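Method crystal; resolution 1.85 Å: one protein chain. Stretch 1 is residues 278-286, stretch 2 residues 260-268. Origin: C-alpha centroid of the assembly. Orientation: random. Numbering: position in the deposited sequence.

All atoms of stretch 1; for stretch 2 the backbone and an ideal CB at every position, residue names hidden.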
# COMPACT_ATOMS: atom_id res chain seq x y z
N ALA A 278 24.95 14.27 18.09
CA ALA A 278 23.72 13.47 18.05
C ALA A 278 22.81 13.86 19.21
O ALA A 278 23.26 13.91 20.36
CB ALA A 278 24.03 11.97 18.10
N PHE A 279 21.53 14.11 18.92
CA PHE A 279 20.54 14.51 19.92
C PHE A 279 19.61 13.32 20.18
O PHE A 279 18.92 12.87 19.26
CB PHE A 279 19.75 15.73 19.46
CG PHE A 279 20.59 16.94 19.13
CD1 PHE A 279 21.10 17.75 20.16
CD2 PHE A 279 20.88 17.27 17.82
CE1 PHE A 279 21.87 18.89 19.88
CE2 PHE A 279 21.67 18.41 17.52
CZ PHE A 279 22.16 19.22 18.56
N LEU A 280 19.56 12.86 21.42
CA LEU A 280 19.14 11.49 21.73
C LEU A 280 17.91 11.43 22.64
O LEU A 280 17.89 12.06 23.70
CB LEU A 280 20.29 10.73 22.38
CG LEU A 280 21.66 10.91 21.74
CD1 LEU A 280 22.72 10.31 22.63
CD2 LEU A 280 21.69 10.27 20.36
N ARG A 281 16.91 10.66 22.22
CA ARG A 281 15.81 10.26 23.09
C ARG A 281 16.24 9.08 23.97
O ARG A 281 16.92 8.17 23.51
CB ARG A 281 14.60 9.86 22.25
CG ARG A 281 13.46 9.19 23.05
CD ARG A 281 12.30 8.80 22.12
NE ARG A 281 11.25 8.11 22.88
CZ ARG A 281 10.04 7.83 22.40
NH1 ARG A 281 9.71 8.16 21.17
NH2 ARG A 281 9.14 7.23 23.17
N THR A 282 15.83 9.10 25.24
CA THR A 282 16.23 8.05 26.17
C THR A 282 15.02 7.28 26.68
O THR A 282 13.88 7.74 26.61
CB THR A 282 16.99 8.62 27.39
OG1 THR A 282 16.19 9.62 28.03
CG2 THR A 282 18.35 9.20 26.99
N ALA A 283 15.29 6.10 27.22
CA ALA A 283 14.36 5.37 28.08
C ALA A 283 15.09 5.02 29.36
O ALA A 283 16.28 4.68 29.32
CB ALA A 283 13.81 4.10 27.39
N GLY A 284 14.41 5.13 30.49
CA GLY A 284 15.06 4.86 31.77
C GLY A 284 15.81 6.03 32.36
O GLY A 284 16.60 5.84 33.29
N LEU A 285 15.61 7.24 31.85
CA LEU A 285 16.29 8.41 32.38
C LEU A 285 15.32 9.57 32.51
O LEU A 285 15.68 10.73 32.31
CB LEU A 285 17.49 8.80 31.52
CG LEU A 285 18.59 9.68 32.15
CD1 LEU A 285 19.21 8.99 33.38
CD2 LEU A 285 19.68 9.99 31.12
N GLY A 286 14.07 9.28 32.87
CA GLY A 286 13.10 10.33 33.15
C GLY A 286 12.82 11.25 31.99
O GLY A 286 12.59 12.45 32.19
N UNK A 260 22.25 0.62 31.77
CA UNK A 260 20.84 0.65 32.11
C UNK A 260 20.00 1.54 31.21
O UNK A 260 18.90 1.16 30.84
CB UNK A 260 20.68 1.11 33.56
N UNK A 261 20.50 2.72 30.86
CA UNK A 261 19.72 3.68 30.09
C UNK A 261 19.71 3.27 28.62
O UNK A 261 20.75 2.90 28.06
CB UNK A 261 20.28 5.09 30.25
N UNK A 262 18.53 3.35 27.98
CA UNK A 262 18.40 3.08 26.54
C UNK A 262 18.50 4.38 25.75
O UNK A 262 18.06 5.43 26.21
CB UNK A 262 17.08 2.38 26.24
N UNK A 263 19.09 4.29 24.57
CA UNK A 263 19.12 5.38 23.61
C UNK A 263 18.48 4.86 22.34
O UNK A 263 18.84 3.77 21.88
CB UNK A 263 20.54 5.89 23.36
N UNK A 264 17.50 5.58 21.80
CA UNK A 264 16.82 5.08 20.61
C UNK A 264 16.76 6.17 19.54
O UNK A 264 17.70 6.30 18.74
CB UNK A 264 15.41 4.59 20.96
N UNK A 265 15.70 6.97 19.50
CA UNK A 265 15.53 7.92 18.40
C UNK A 265 16.58 9.03 18.47
O UNK A 265 16.80 9.62 19.53
CB UNK A 265 14.12 8.52 18.43
N UNK A 266 17.25 9.31 17.35
CA UNK A 266 18.39 10.22 17.36
C UNK A 266 18.43 10.99 16.06
O UNK A 266 18.28 10.40 14.98
CB UNK A 266 19.70 9.46 17.58
N UNK A 267 18.64 12.31 16.15
CA UNK A 267 18.96 13.13 14.99
C UNK A 267 20.42 13.53 15.04
O UNK A 267 20.95 13.84 16.11
CB UNK A 267 18.06 14.37 14.93
N UNK A 268 21.08 13.54 13.89
CA UNK A 268 22.51 13.81 13.84
C UNK A 268 22.73 15.13 13.12
O UNK A 268 21.89 15.57 12.32
CB UNK A 268 23.27 12.67 13.15

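Two antiparallel strands meet here, and backbone pairing sets most of the terms. Position 260 lies beyond the pairing; its CB finds nothing of stretch 1 within 5.5 Å, so stretch 1 puts no constraint on the choice. It is Lys260, whose end leads away.

At 261 the CA-to-CB bond runs sideways, with the CB 4.1 Å from Ala283 O and 4.8 Å from Leu285 CB. A compact apolar or branched residue fits. Val261 sets CG2 4.0 Å from Leu285 CD1 and CG1 3.6 Å from Ala283 O.

Position 262 pairs with Ala283, its N giving a hydrogen bond to Ala283 O (2.9 Å) and its O accepting one from Ala283 N (3.0 Å). The ideal CB is 3.9 Å from Ala283 CB, and so small a neighbour leaves the choice wide. Ser262 is deposited, its hydroxyl bonded elsewhere in the structure.

At 263 the CB turns to the sheet face of Leu280 and Thr282, 4.9 Å from Leu280 CB. Methyl groups on that face invite a large apolar or aromatic chain. Phe263, chi1 m, brings CE1 to 3.7 Å from Thr282 CG2 and CD1 to 4.1 Å from Leu280 CD1.

The register slips by one between Leu280 and Thr282, and 264 sits in this bulge with phi/psi of -130/-91. The N of 264 still donates to Arg281 O (3.2 Å). With the CB sideways and an arginine alongside, a short polar chain is attractive; Asn, Asp or Ser could serve. In Asn264, OD1 accepts from the N of 265 (2.7 Å), bracing the bulge, while ND2 donates to a water (3.1 Å from ND2 to the water O) that also accepts from Arg281 NE and donates to Thr282 O.

Position 265 offers its O to Arg281 N (2.9 Å), and its ideal CB lies 4.1 Å from Arg281 CB. The extended arginine, with its positive guanidinium, asks for an acid, though a neutral acceptor could also answer. The end of Glu265 comes nearer than its sideways CB, and OE1 meets Arg281 NH1 at 2.9 Å in a hydrogen-bonded salt bridge at the guanidinium edge.

At 266 space is tight: the ideal CB is already 3.5 Å from Leu280 CD2. Small residues are the safe choice, and Ala266 packs its CB 3.6 Å from Leu280 CD2.

Position 267 pairs with Phe279 through N to Phe279 O (3.2 Å) and O from Phe279 N (2.9 Å). Its CB makes no close contact, leaving identity loose; Ser267 bonds elsewhere in the structure.

Position 268 faces Ala278, CB 5.0 Å from Ala278 CA. Beta-branched or other apolar residues suit; Val268 is deposited, paired with Ala278 across the strands, its side chain no nearer than 4.7 Å to stretch 1.

Stretch 2 260-268: KVSFNEASV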
# COMPACT_ATOMS: atom_id res chain seq x y z
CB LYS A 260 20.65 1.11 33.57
CG LYS A 260 21.11 0.07 34.58
CD LYS A 260 20.86 0.51 36.01
CE LYS A 260 21.58 -0.41 36.98
NZ LYS A 260 23.06 -0.46 36.72
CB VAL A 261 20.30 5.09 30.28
CG1 VAL A 261 19.57 6.10 29.43
CG2 VAL A 261 20.28 5.49 31.77
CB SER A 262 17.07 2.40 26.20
OG SER A 262 16.96 1.07 26.68
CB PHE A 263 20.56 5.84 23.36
CG PHE A 263 21.27 6.25 24.61
CD1 PHE A 263 21.10 7.52 25.12
CD2 PHE A 263 22.06 5.34 25.30
CE1 PHE A 263 21.74 7.90 26.32
CE2 PHE A 263 22.69 5.69 26.47
CZ PHE A 263 22.53 6.98 26.98
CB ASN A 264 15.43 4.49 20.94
CG ASN A 264 14.62 5.33 21.96
OD1 ASN A 264 14.29 6.48 21.69
ND2 ASN A 264 14.26 4.72 23.08
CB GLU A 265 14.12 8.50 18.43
CG GLU A 265 13.13 7.42 18.17
CD GLU A 265 11.70 7.85 18.36
OE1 GLU A 265 11.44 8.90 19.00
OE2 GLU A 265 10.83 7.13 17.87
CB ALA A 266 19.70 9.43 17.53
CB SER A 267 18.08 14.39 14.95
OG SER A 267 16.76 14.07 14.48
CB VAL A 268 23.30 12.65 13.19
CG1 VAL A 268 23.06 12.56 11.66
CG2 VAL A 268 24.81 12.75 13.55
O HOH W 1 12.24 6.27 24.91
O HOH W 2 16.12 12.34 18.97
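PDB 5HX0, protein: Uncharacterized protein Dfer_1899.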